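Local coordinates for serine-tRNA ligase (Naegleria fowleri, PDB 6BLJ), which probably attaches serine to its cognate tRNA by way of a seryl-adenylate, and holds adenosine monophosphate in its class II synthetase pocket, at residues V340-K345 with F437-N442; K295-S300 with L421-G426; L85-E90 with K118-Y123; G72-N77 with L112-L117. One frame throughout, in Å; residues are numbered along the deposited sequence.

Contact 1 (V340-K345 with F437-N442); sequences VVTSPK and FCHMLN
Phe437 meets Pro344 through its backbone: Pro344 CB lies 3.2 Å from Phe437 O. Cys438 follows. Its CB rests 3.8 Å from Val341 CG1 and also touches the carbonyl oxygen of Thr342. At His439 the antiparallel pairing begins. His439 N donates to Thr342 O, and Thr342 N returns a bond to His439 O at 2.9 Å, which makes a hydrogen-bonded pair. CG of His439 is anti to the carbonyl carbon (chi1 -68°), which brings it near Pro344 CA. Pro344 covers one ring face in a CH-pi contact, with Pro344 CA 3.8 Å from the centroid of the His439 ring and displaced toward the rim. Pro344 CB adds to this near CD2 and NE2. Thr342 OG1 reaches His439 CB at 3.5 Å and donates to Ser343 O. His439 ND1 is hydrogen-bonded to Ser349 OG. Met440 faces Val341 as a non-hydrogen-bonded pair, and their side chains meet loosely, Val341 CG2 to Met440 CE at 4.2 Å. Leu441 pairs with Val340 through two backbone bonds, and its CD1 packs on Thr342 CG2 at 3.7 Å, the two side chains crossing at about a right angle. This is antiparallel pairing within the sheet of the class II synthetase core. Helix 348-366 covers the face that carries Val340, Thr342 and Leu441. Strand 424-425 lies beside Cys438 and Pro344, and helix 416-421 touches Phe437 and Met440.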
loop_
_atom_site.group_PDB
_atom_site.type_symbol
_atom_site.label_atom_id
_atom_site.label_comp_id
_atom_site.label_asym_id
_atom_site.label_seq_id
_atom_site.Cartn_x
_atom_site.Cartn_y
_atom_site.Cartn_z
ATOM N N VAL A 340 5.684 -20.579 21.989
ATOM C CA VAL A 340 5.841 -20.861 23.415
ATOM C C VAL A 340 5.892 -19.568 24.220
ATOM O O VAL A 340 6.590 -18.617 23.848
ATOM C CB VAL A 340 7.097 -21.710 23.698
ATOM C CG1 VAL A 340 7.156 -22.081 25.195
ATOM C CG2 VAL A 340 7.099 -22.981 22.844
ATOM N N VAL A 341 5.159 -19.550 25.340
ATOM C CA VAL A 341 5.263 -18.519 26.368
ATOM C C VAL A 341 6.044 -19.119 27.537
ATOM O O VAL A 341 5.689 -20.201 28.030
ATOM C CB VAL A 341 3.869 -18.053 26.833
ATOM C CG1 VAL A 341 3.983 -16.882 27.813
ATOM C CG2 VAL A 341 2.948 -17.726 25.639
ATOM N N THR A 342 7.097 -18.433 27.996
ATOM C CA THR A 342 7.866 -18.956 29.135
ATOM C C THR A 342 7.981 -17.934 30.258
ATOM O O THR A 342 7.743 -16.735 30.089
ATOM C CB THR A 342 9.292 -19.382 28.754
ATOM O OG1 THR A 342 10.112 -18.210 28.632
ATOM C CG2 THR A 342 9.306 -20.180 27.457
ATOM N N SER A 343 8.395 -18.445 31.417
ATOM C CA SER A 343 8.826 -17.591 32.502
ATOM C C SER A 343 10.000 -16.726 32.046
ATOM O O SER A 343 10.777 -17.127 31.180
ATOM C CB SER A 343 9.242 -18.444 33.704
ATOM O OG SER A 343 10.047 -17.710 34.608
ATOM N N PRO A 344 10.141 -15.522 32.601
ATOM C CA PRO A 344 11.327 -14.712 32.320
ATOM C C PRO A 344 12.523 -15.048 33.200
ATOM O O PRO A 344 13.557 -14.393 33.069
ATOM C CB PRO A 344 10.826 -13.287 32.598
ATOM C CG PRO A 344 9.871 -13.481 33.732
ATOM C CD PRO A 344 9.176 -14.805 33.456
ATOM N N LYS A 345 12.419 -16.045 34.071
ATOM C CA LYS A 345 13.450 -16.365 35.049
ATOM C C LYS A 345 14.413 -17.434 34.530
ATOM O O LYS A 345 14.088 -18.226 33.640
ATOM C CB LYS A 345 12.809 -16.862 36.345
ATOM C CG LYS A 345 11.835 -15.885 36.947
ATOM C CD LYS A 345 12.492 -14.555 37.231
ATOM C CE LYS A 345 11.533 -13.627 37.954
ATOM N NZ LYS A 345 11.792 -12.202 37.615
ATOM N N PHE A 437 7.305 -9.218 32.854
ATOM C CA PHE A 437 6.669 -9.751 31.656
ATOM C C PHE A 437 7.176 -11.148 31.323
ATOM O O PHE A 437 8.313 -11.509 31.641
ATOM C CB PHE A 437 6.869 -8.803 30.461
ATOM C CG PHE A 437 6.294 -7.432 30.691
ATOM C CD1 PHE A 437 4.958 -7.172 30.387
ATOM C CD2 PHE A 437 7.063 -6.417 31.233
ATOM C CE1 PHE A 437 4.408 -5.922 30.612
ATOM C CE2 PHE A 437 6.517 -5.161 31.463
ATOM C CZ PHE A 437 5.193 -4.912 31.149
ATOM N N CYS A 438 6.312 -11.936 30.687
ATOM C CA CYS A 438 6.725 -13.237 30.180
ATOM C C CYS A 438 7.645 -13.067 28.973
ATOM O O CYS A 438 7.817 -11.968 28.439
ATOM C CB CYS A 438 5.511 -14.079 29.790
ATOM S SG CYS A 438 4.408 -14.476 31.178
ATOM N N HIS A 439 8.231 -14.180 28.537
ATOM C CA HIS A 439 8.955 -14.243 27.275
ATOM C C HIS A 439 8.141 -15.032 26.260
ATOM O O HIS A 439 7.390 -15.942 26.629
ATOM C CB HIS A 439 10.326 -14.912 27.422
ATOM C CG HIS A 439 11.305 -14.120 28.231
ATOM N ND1 HIS A 439 12.649 -14.422 28.272
ATOM C CD2 HIS A 439 11.136 -13.039 29.029
ATOM C CE1 HIS A 439 13.264 -13.567 29.075
ATOM N NE2 HIS A 439 12.367 -12.718 29.545
ATOM N N MET A 440 8.326 -14.698 24.975
ATOM C CA MET A 440 7.673 -15.398 23.883
ATOM C C MET A 440 8.693 -15.805 22.828
ATOM O O MET A 440 9.599 -15.033 22.486
ATOM C CB MET A 440 6.584 -14.533 23.221
ATOM C CG MET A 440 5.214 -14.598 23.868
ATOM S SD MET A 440 4.081 -13.444 23.042
ATOM C CE MET A 440 2.561 -13.943 23.842
ATOM N N LEU A 441 8.512 -17.013 22.297
ATOM C CA LEU A 441 9.338 -17.572 21.234
ATOM C C LEU A 441 8.451 -18.159 20.145
ATOM O O LEU A 441 7.316 -18.576 20.404
ATOM C CB LEU A 441 10.264 -18.690 21.752
ATOM C CG LEU A 441 11.171 -18.363 22.943
ATOM C CD1 LEU A 441 10.483 -18.738 24.245
ATOM C CD2 LEU A 441 12.506 -19.090 22.780
ATOM N N ASN A 442 8.988 -18.223 18.925
ATOM C CA ASN A 442 8.310 -18.936 17.852
ATOM C C ASN A 442 9.337 -19.622 16.963
ATOM O O ASN A 442 10.471 -19.162 16.826
ATOM C CB ASN A 442 7.443 -18.005 16.990
ATOM C CG ASN A 442 8.274 -17.048 16.158
ATOM O OD1 ASN A 442 8.695 -16.000 16.633
ATOM N ND2 ASN A 442 8.520 -17.414 14.910
#

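Contact 2 (K295-S300 with L421-G426); sequences KRFDES and LEVKYG
The Arg296 guanidinium has Lys424 CD over one face, 3.5 Å from Arg296 NH2, and the carbonyl of Gly426 at its edge. Arg296 NE donates to Gly426 O at 2.7 Å, almost in the guanidinium plane. CG anti to the backbone N (chi1 -158°) starts the extended chain on this course. Arg296 NH2 also comes within 4.1 Å of Lys424 NZ, a pair of like charges. The Phe297 ring takes Val423 CG1 at its edge, 4.0 Å from Phe297 CE2. The Tyr425 ring has Glu299 OE1 at its edge, where Tyr425 OH donates to Glu299 OE1. Their 2.5 Å is shorter than usual, and the exact value is doubtful. The carboxylate is turned 79° from the ring. Glu299 OE1 also bonds Ser343, and its OE2 pairs with Lys348. Lys295 forms a salt bridge with Glu205 of the second subunit.

The backbones pair as parallel strands. Lys424 N bonds Lys295 O, Phe297 N bonds Lys424 O, and Gly426 N bonds Phe297 O at 2.7 Å. Glu422, with positive phi, ends the preceding helix in a Schellman motif. The pairing puts strand 296-297 at the border of the core sheet, with strand 424-425 between it and strand 436-447.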
loop_
_atom_site.group_PDB
_atom_site.type_symbol
_atom_site.label_atom_id
_atom_site.label_comp_id
_atom_site.label_asym_id
_atom_site.label_seq_id
_atom_site.Cartn_x
_atom_site.Cartn_y
_atom_site.Cartn_z
ATOM N N LYS A 295 -3.132 -10.856 29.384
ATOM C CA LYS A 295 -3.245 -11.963 30.319
ATOM C C LYS A 295 -2.051 -11.979 31.270
ATOM O O LYS A 295 -1.011 -11.371 31.012
ATOM C CB LYS A 295 -3.368 -13.290 29.569
ATOM C CG LYS A 295 -4.708 -13.429 28.855
ATOM C CD LYS A 295 -4.843 -14.770 28.154
ATOM C CE LYS A 295 -6.247 -14.955 27.575
ATOM N NZ LYS A 295 -6.241 -15.921 26.438
ATOM N N ARG A 296 -2.229 -12.665 32.393
ATOM C CA ARG A 296 -1.227 -12.777 33.442
ATOM C C ARG A 296 -1.023 -14.248 33.775
ATOM O O ARG A 296 -1.996 -14.986 33.939
ATOM C CB ARG A 296 -1.707 -12.009 34.678
ATOM C CG ARG A 296 -0.656 -11.562 35.647
ATOM C CD ARG A 296 -1.203 -10.376 36.434
ATOM N NE ARG A 296 -0.160 -9.649 37.151
ATOM C CZ ARG A 296 -0.147 -8.329 37.306
ATOM N NH1 ARG A 296 0.841 -7.750 37.974
ATOM N NH2 ARG A 296 -1.116 -7.586 36.780
ATOM N N PHE A 297 0.236 -14.678 33.899
ATOM C CA PHE A 297 0.536 -16.081 34.163
ATOM C C PHE A 297 1.543 -16.240 35.299
ATOM O O PHE A 297 2.544 -15.517 35.366
ATOM C CB PHE A 297 1.063 -16.779 32.905
ATOM C CG PHE A 297 0.085 -16.783 31.759
ATOM C CD1 PHE A 297 -1.034 -17.609 31.782
ATOM C CD2 PHE A 297 0.295 -15.981 30.647
ATOM C CE1 PHE A 297 -1.930 -17.627 30.722
ATOM C CE2 PHE A 297 -0.605 -15.995 29.576
ATOM C CZ PHE A 297 -1.713 -16.816 29.613
ATOM N N ASP A 298 1.269 -17.199 36.183
ATOM C CA ASP A 298 2.159 -17.587 37.268
ATOM C C ASP A 298 3.213 -18.568 36.780
ATOM O O ASP A 298 3.063 -19.223 35.744
ATOM C CB ASP A 298 1.381 -18.262 38.397
ATOM C CG ASP A 298 0.694 -17.279 39.287
ATOM O OD1 ASP A 298 1.235 -16.168 39.464
ATOM O OD2 ASP A 298 -0.393 -17.619 39.805
ATOM N N GLU A 299 4.271 -18.700 37.581
ATOM C CA GLU A 299 5.302 -19.696 37.302
ATOM C C GLU A 299 4.685 -21.079 37.150
ATOM O O GLU A 299 5.113 -21.873 36.303
ATOM C CB GLU A 299 6.345 -19.700 38.426
ATOM C CG GLU A 299 7.528 -20.600 38.154
ATOM C CD GLU A 299 8.407 -20.051 37.048
ATOM O OE1 GLU A 299 8.425 -18.817 36.871
ATOM O OE2 GLU A 299 9.072 -20.841 36.347
ATOM N N SER A 300 3.679 -21.388 37.975
ATOM C CA SER A 300 3.027 -22.689 37.926
ATOM C C SER A 300 2.258 -22.911 36.628
ATOM O O SER A 300 1.967 -24.063 36.291
ATOM C CB SER A 300 2.082 -22.841 39.117
ATOM O OG SER A 300 0.951 -21.993 38.985
ATOM N N LEU A 421 1.946 -6.407 24.329
ATOM C CA LEU A 421 0.693 -7.127 24.504
ATOM C C LEU A 421 0.267 -7.224 25.965
ATOM O O LEU A 421 -0.806 -7.767 26.249
ATOM C CB LEU A 421 0.816 -8.534 23.902
ATOM C CG LEU A 421 0.884 -8.654 22.373
ATOM C CD1 LEU A 421 1.442 -10.007 21.967
ATOM C CD2 LEU A 421 -0.509 -8.471 21.807
ATOM N N GLU A 422 1.089 -6.727 26.883
ATOM C CA GLU A 422 0.840 -6.783 28.330
ATOM C C GLU A 422 0.603 -8.219 28.806
ATOM O O GLU A 422 -0.337 -8.510 29.551
ATOM C CB GLU A 422 -0.325 -5.872 28.716
ATOM C CG GLU A 422 -0.051 -4.400 28.444
ATOM C CD GLU A 422 -1.126 -3.492 29.009
ATOM O OE1 GLU A 422 -1.372 -3.562 30.231
ATOM O OE2 GLU A 422 -1.736 -2.725 28.235
ATOM N N VAL A 423 1.483 -9.127 28.387
ATOM C CA VAL A 423 1.438 -10.512 28.863
ATOM C C VAL A 423 2.336 -10.553 30.096
ATOM O O VAL A 423 3.558 -10.724 30.005
ATOM C CB VAL A 423 1.869 -11.508 27.791
ATOM C CG1 VAL A 423 1.614 -12.932 28.271
ATOM C CG2 VAL A 423 1.133 -11.230 26.479
ATOM N N LYS A 424 1.722 -10.394 31.262
ATOM C CA LYS A 424 2.440 -10.158 32.508
ATOM C C LYS A 424 2.812 -11.458 33.214
ATOM O O LYS A 424 2.144 -12.488 33.074
ATOM C CB LYS A 424 1.600 -9.275 33.438
ATOM C CG LYS A 424 1.405 -7.861 32.893
ATOM C CD LYS A 424 0.418 -7.045 33.725
ATOM C CE LYS A 424 -0.012 -5.785 32.975
ATOM N NZ LYS A 424 -0.652 -4.774 33.860
ATOM N N TYR A 425 3.898 -11.392 33.982
ATOM C CA TYR A 425 4.410 -12.521 34.747
ATOM C C TYR A 425 4.064 -12.360 36.225
ATOM O O TYR A 425 4.303 -11.299 36.808
ATOM C CB TYR A 425 5.923 -12.651 34.572
ATOM C CG TYR A 425 6.545 -13.703 35.470
ATOM C CD1 TYR A 425 6.262 -15.053 35.291
ATOM C CD2 TYR A 425 7.404 -13.343 36.506
ATOM C CE1 TYR A 425 6.829 -16.017 36.102
ATOM C CE2 TYR A 425 7.975 -14.301 37.327
ATOM C CZ TYR A 425 7.679 -15.638 37.119
ATOM O OH TYR A 425 8.237 -16.604 37.921
ATOM N N GLY A 426 3.468 -13.395 36.811
ATOM C CA GLY A 426 3.056 -13.368 38.204
ATOM C C GLY A 426 1.640 -12.870 38.409
ATOM O O GLY A 426 1.346 -11.703 38.148
#

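Contact 3 (L85-E90 with K118-Y123); sequences LELPKE and KKLSTY
Leu87 and Lys119 bury the most surface here, and their side chains lie alongside, pointing opposite ways. Leu87 points at the helix. Its CG is anti to the carbonyl carbon (chi1 -56°), and its two methyls spread over one turn of the helix surface. CD2 sits 3.7 Å from Leu120 N and 3.9 Å from Leu120 CB. It also reaches Lys119 CB at 4.0 Å. CD1 lies over Leu120 CA and touches Tyr123 CB at 4.1 Å. The leucine tip is therefore set against Lys119, Leu120 and Tyr123, with the side chains of Leu87 and Leu120 crossing at about a right angle.

Lys119 turns the other way, back toward Leu85. The chain is extended as far as CE and then bends, chi4 84°, which places NZ 3.1 Å from Leu85 O in a hydrogen bond. The ammonium approaches from above the carbonyl plane, 57° out of it. Its salt bridge is to Asp84, just before the segment.

This joins the connecting segment before the short helix 89-93 to the long helix 114-147, one of the helices of the arm-like N-terminal region of seryl-tRNA synthetases. Pro88 occupies the N-cap position of the short helix. That helix also meets the long one directly, with Val91 on Leu120 and Thr92 on Tyr123.

Glu86 flanks the lysine. Its chain is bent at chi2, and its OE2 lies 3.8 Å from Lys119 CE. The charged atoms stay farther apart, Glu86 OE2 to Lys119 NZ being 4.2 Å, too far for a salt bridge. The carbonyl of Glu86 accepts from Gln116 NE2.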
loop_
_atom_site.group_PDB
_atom_site.type_symbol
_atom_site.label_atom_id
_atom_site.label_comp_id
_atom_site.label_asym_id
_atom_site.label_seq_id
_atom_site.Cartn_x
_atom_site.Cartn_y
_atom_site.Cartn_z
ATOM N N LEU A 85 -10.834 41.779 46.315
ATOM C CA LEU A 85 -9.949 42.390 45.333
ATOM C C LEU A 85 -9.417 41.358 44.348
ATOM O O LEU A 85 -9.256 40.179 44.676
ATOM C CB LEU A 85 -8.775 43.079 46.028
ATOM C CG LEU A 85 -9.125 44.179 47.034
ATOM C CD1 LEU A 85 -7.886 44.591 47.799
ATOM C CD2 LEU A 85 -9.734 45.370 46.315
ATOM N N GLU A 86 -9.137 41.817 43.130
ATOM C CA GLU A 86 -8.440 40.989 42.158
ATOM C C GLU A 86 -6.957 40.904 42.509
ATOM O O GLU A 86 -6.426 41.733 43.257
ATOM C CB GLU A 86 -8.615 41.549 40.743
ATOM C CG GLU A 86 -10.065 41.633 40.274
ATOM C CD GLU A 86 -10.759 40.283 40.283
ATOM O OE1 GLU A 86 -10.186 39.317 39.744
ATOM O OE2 GLU A 86 -11.870 40.185 40.846
ATOM N N LEU A 87 -6.292 39.872 41.972
ATOM C CA LEU A 87 -4.845 39.757 42.109
ATOM C C LEU A 87 -4.161 40.827 41.262
ATOM O O LEU A 87 -4.538 41.033 40.104
ATOM C CB LEU A 87 -4.349 38.375 41.649
ATOM C CG LEU A 87 -4.920 37.097 42.263
ATOM C CD1 LEU A 87 -4.436 35.872 41.496
ATOM C CD2 LEU A 87 -4.529 36.998 43.726
ATOM N N PRO A 88 -3.149 41.509 41.796
ATOM C CA PRO A 88 -2.407 42.473 40.977
ATOM C C PRO A 88 -1.738 41.795 39.791
ATOM O O PRO A 88 -1.297 40.646 39.871
ATOM C CB PRO A 88 -1.368 43.042 41.950
ATOM C CG PRO A 88 -1.935 42.779 43.307
ATOM C CD PRO A 88 -2.689 41.495 43.194
ATOM N N LYS A 89 -1.671 42.532 38.674
ATOM C CA LYS A 89 -1.018 42.017 37.475
ATOM C C LYS A 89 0.406 41.561 37.760
ATOM O O LYS A 89 0.870 40.584 37.162
ATOM C CB LYS A 89 -1.020 43.081 36.372
ATOM N N GLU A 90 1.109 42.250 38.668
ATOM C CA GLU A 90 2.493 41.899 38.987
ATOM C C GLU A 90 2.598 40.511 39.611
ATOM O O GLU A 90 3.594 39.809 39.399
ATOM C CB GLU A 90 3.095 42.948 39.925
ATOM N N LYS A 118 -6.725 33.385 48.552
ATOM C CA LYS A 118 -7.479 32.238 48.073
ATOM C C LYS A 118 -7.627 32.289 46.560
ATOM O O LYS A 118 -7.628 31.235 45.910
ATOM C CB LYS A 118 -8.853 32.186 48.751
ATOM C CG LYS A 118 -8.796 32.157 50.278
ATOM C CD LYS A 118 -10.107 31.687 50.885
ATOM C CE LYS A 118 -10.571 32.628 51.979
ATOM N NZ LYS A 118 -11.209 31.876 53.100
ATOM N N LYS A 119 -7.697 33.495 45.981
ATOM C CA LYS A 119 -7.712 33.608 44.522
ATOM C C LYS A 119 -6.387 33.147 43.926
ATOM O O LYS A 119 -6.351 32.524 42.855
ATOM C CB LYS A 119 -7.969 35.056 44.092
ATOM C CG LYS A 119 -9.405 35.543 44.130
ATOM C CD LYS A 119 -9.472 36.913 43.461
ATOM C CE LYS A 119 -10.897 37.380 43.215
ATOM N NZ LYS A 119 -11.501 38.026 44.417
ATOM N N LEU A 120 -5.285 33.484 44.596
ATOM C CA LEU A 120 -3.968 33.103 44.114
ATOM C C LEU A 120 -3.825 31.586 44.067
ATOM O O LEU A 120 -3.291 31.033 43.097
ATOM C CB LEU A 120 -2.898 33.739 45.004
ATOM C CG LEU A 120 -1.434 33.371 44.765
ATOM C CD1 LEU A 120 -1.063 33.729 43.326
ATOM C CD2 LEU A 120 -0.525 34.087 45.765
ATOM N N SER A 121 -4.284 30.895 45.120
ATOM C CA SER A 121 -4.190 29.433 45.144
ATOM C C SER A 121 -4.996 28.825 43.997
ATOM O O SER A 121 -4.541 27.884 43.333
ATOM C CB SER A 121 -4.659 28.892 46.497
ATOM O OG SER A 121 -4.466 27.486 46.591
ATOM N N THR A 122 -6.202 29.345 43.761
ATOM C CA THR A 122 -7.021 28.883 42.643
ATOM C C THR A 122 -6.318 29.129 41.313
ATOM O O THR A 122 -6.279 28.254 40.442
ATOM C CB THR A 122 -8.366 29.611 42.660
ATOM O OG1 THR A 122 -9.099 29.242 43.834
ATOM C CG2 THR A 122 -9.182 29.265 41.403
ATOM N N TYR A 123 -5.744 30.319 41.152
ATOM C CA TYR A 123 -5.007 30.643 39.940
ATOM C C TYR A 123 -3.851 29.673 39.724
ATOM O O TYR A 123 -3.687 29.115 38.630
ATOM C CB TYR A 123 -4.511 32.088 40.027
ATOM C CG TYR A 123 -3.597 32.504 38.905
ATOM C CD1 TYR A 123 -4.103 32.871 37.667
ATOM C CD2 TYR A 123 -2.224 32.563 39.098
ATOM C CE1 TYR A 123 -3.257 33.263 36.636
ATOM C CE2 TYR A 123 -1.376 32.957 38.079
ATOM C CZ TYR A 123 -1.898 33.303 36.850
ATOM O OH TYR A 123 -1.057 33.692 35.833
#

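Contact 4 (G72-N77 with L112-L117)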
loop_
_atom_site.group_PDB
_atom_site.type_symbol
_atom_site.label_atom_id
_atom_site.label_comp_id
_atom_site.label_asym_id
_atom_site.label_seq_id
_atom_site.Cartn_x
_atom_site.Cartn_y
_atom_site.Cartn_z
ATOM N N GLY A 72 -4.632 29.752 57.198
ATOM C CA GLY A 72 -5.014 29.152 58.470
ATOM C C GLY A 72 -4.551 29.959 59.670
ATOM O O GLY A 72 -5.288 30.112 60.654
ATOM N N ASN A 73 -3.322 30.483 59.614
ATOM C CA ASN A 73 -2.831 31.301 60.720
ATOM C C ASN A 73 -3.616 32.605 60.833
ATOM O O ASN A 73 -3.901 33.077 61.944
ATOM C CB ASN A 73 -1.334 31.583 60.548
ATOM C CG ASN A 73 -0.470 30.340 60.739
ATOM O OD1 ASN A 73 -0.812 29.435 61.502
ATOM N ND2 ASN A 73 0.659 30.300 60.051
ATOM N N ARG A 74 -3.983 33.196 59.691
ATOM C CA ARG A 74 -4.753 34.436 59.715
ATOM C C ARG A 74 -6.131 34.215 60.328
ATOM O O ARG A 74 -6.613 35.055 61.099
ATOM C CB ARG A 74 -4.869 35.018 58.303
ATOM C CG ARG A 74 -3.568 35.633 57.762
ATOM C CD ARG A 74 -3.775 36.276 56.390
ATOM N NE ARG A 74 -2.520 36.697 55.767
ATOM C CZ ARG A 74 -2.446 37.450 54.670
ATOM N NH1 ARG A 74 -3.558 37.866 54.075
ATOM N NH2 ARG A 74 -1.266 37.785 54.162
ATOM N N MET A 75 -6.772 33.079 60.023
ATOM C CA MET A 75 -8.096 32.815 60.584
ATOM C C MET A 75 -8.030 32.612 62.100
ATOM O O MET A 75 -8.914 33.071 62.829
ATOM C CB MET A 75 -8.722 31.594 59.902
ATOM C CG MET A 75 -8.818 31.685 58.373
ATOM S SD MET A 75 -9.629 33.174 57.718
ATOM C CE MET A 75 -9.974 32.622 56.043
ATOM N N LYS A 76 -6.994 31.921 62.589
ATOM C CA LYS A 76 -6.863 31.699 64.028
ATOM C C LYS A 76 -6.648 33.013 64.772
ATOM O O LYS A 76 -7.142 33.186 65.897
ATOM C CB LYS A 76 -5.712 30.719 64.299
ATOM N N ASN A 77 -5.949 33.958 64.145
ATOM C CA ASN A 77 -5.696 35.276 64.712
ATOM C C ASN A 77 -6.819 36.271 64.450
ATOM O O ASN A 77 -6.685 37.441 64.826
ATOM C CB ASN A 77 -4.376 35.830 64.167
ATOM C CG ASN A 77 -3.185 35.401 65.000
ATOM O OD1 ASN A 77 -3.259 35.365 66.233
ATOM N ND2 ASN A 77 -2.085 35.067 64.336
ATOM N N LEU A 112 -1.009 40.741 50.266
ATOM C CA LEU A 112 -2.310 40.282 49.798
ATOM C C LEU A 112 -3.228 40.009 50.983
ATOM O O LEU A 112 -2.803 39.418 51.982
ATOM C CB LEU A 112 -2.162 39.008 48.952
ATOM C CG LEU A 112 -1.183 39.114 47.783
ATOM C CD1 LEU A 112 -0.816 37.740 47.225
ATOM C CD2 LEU A 112 -1.775 40.014 46.700
ATOM N N ASN A 113 -4.490 40.437 50.871
ATOM C CA ASN A 113 -5.465 40.083 51.893
ATOM C C ASN A 113 -5.875 38.620 51.716
ATOM O O ASN A 113 -5.467 37.942 50.770
ATOM C CB ASN A 113 -6.663 41.044 51.877
ATOM C CG ASN A 113 -7.545 40.917 50.626
ATOM O OD1 ASN A 113 -7.637 39.855 49.988
ATOM N ND2 ASN A 113 -8.218 42.021 50.279
ATOM N N THR A 114 -6.690 38.117 52.641
ATOM C CA THR A 114 -6.963 36.683 52.644
ATOM C C THR A 114 -7.828 36.274 51.454
ATOM O O THR A 114 -7.648 35.182 50.902
ATOM C CB THR A 114 -7.608 36.278 53.966
ATOM O OG1 THR A 114 -6.685 36.562 55.028
ATOM C CG2 THR A 114 -7.935 34.788 53.971
ATOM N N ASN A 115 -8.760 37.139 51.032
ATOM C CA ASN A 115 -9.505 36.867 49.804
ATOM C C ASN A 115 -8.566 36.743 48.607
ATOM O O ASN A 115 -8.739 35.856 47.761
ATOM C CB ASN A 115 -10.544 37.962 49.551
ATOM C CG ASN A 115 -11.709 37.910 50.526
ATOM O OD1 ASN A 115 -12.104 36.836 50.988
ATOM N ND2 ASN A 115 -12.270 39.076 50.842
ATOM N N GLN A 116 -7.558 37.620 48.522
ATOM C CA GLN A 116 -6.607 37.532 47.418
ATOM C C GLN A 116 -5.745 36.283 47.517
ATOM O O GLN A 116 -5.380 35.706 46.486
ATOM C CB GLN A 116 -5.723 38.775 47.370
ATOM C CG GLN A 116 -6.455 40.046 46.935
ATOM C CD GLN A 116 -5.591 41.269 47.123
ATOM O OE1 GLN A 116 -5.124 41.543 48.228
ATOM N NE2 GLN A 116 -5.350 41.997 46.042
ATOM N N LEU A 117 -5.449 35.817 48.735
ATOM C CA LEU A 117 -4.636 34.615 48.852
ATOM C C LEU A 117 -5.404 33.403 48.356
ATOM O O LEU A 117 -4.820 32.529 47.701
ATOM C CB LEU A 117 -4.197 34.388 50.304
ATOM C CG LEU A 117 -3.188 35.366 50.901
ATOM C CD1 LEU A 117 -2.942 35.070 52.384
ATOM C CD2 LEU A 117 -1.898 35.308 50.114
#
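Arg74 sets out toward the 112-117 segment with CG anti to its carbonyl carbon (chi1 -73°) and stays extended from CG to NE, which carries the guanidinium to the backbone of Leu112. There Arg74 NH1 donates to Leu112 O at 2.7 Å. The bond is fairly straight, 159° at the hydrogen, and the oxygen lies in the guanidinium plane. Arg74 NH2 adds a weak bond to Leu112 O at 3.1 Å, so both terminal nitrogens reach one carbonyl. NH2 also bonds Leu109 O, and NE pairs with Glu70 one turn back on its own helix. These partners hold the flat group in place. Leu117 CD1 lies over the centre of one of its faces, 3.3 Å from Arg74 CZ. On the way, Arg74 CD passes Thr114 OG1 at 3.2 Å, the two side chains running in opposite directions. Met75 bends at chi2 and brings its CE to 3.6 Å from Thr114 CG2.

The carbonyl that Arg74 grips comes just before a helix start. Asn113 is the N-cap: Gln116 N donates to Asn113 OD1 at 2.7 Å, and Asn113 N donates to Gln116 OE1 at 2.9 Å. Together they form a capping box. The contact thus joins the end of helix 38-76 to the beginning of helix 114-147, the two long helices of the coiled-coil arm characteristic of seryl-tRNA synthetases, which in relatives binds tRNA.

Overall arrangement
The four contacts fall into two groups. Contacts 1 and 2 share the sheet of the class II core, with centres 9 Å apart. Cys438 N probably bonds Val423 O between them at 3.1 Å, and Pro344 packs on Tyr425. Contacts 3 and 4 both use helix 114-147 in the N-terminal arm, with centres 13 Å apart. Between them Leu87 CD2 packs on Gln116 O. The groups do not touch: contacts 2 and 3 come no nearer than about 34 Å between nearest atoms, and the centres of contacts 1 and 4 are about 60 Å apart. The Leu441 side chain is about 13 Å from bound adenosine monophosphate, so contact 1 does not line the pocket directly.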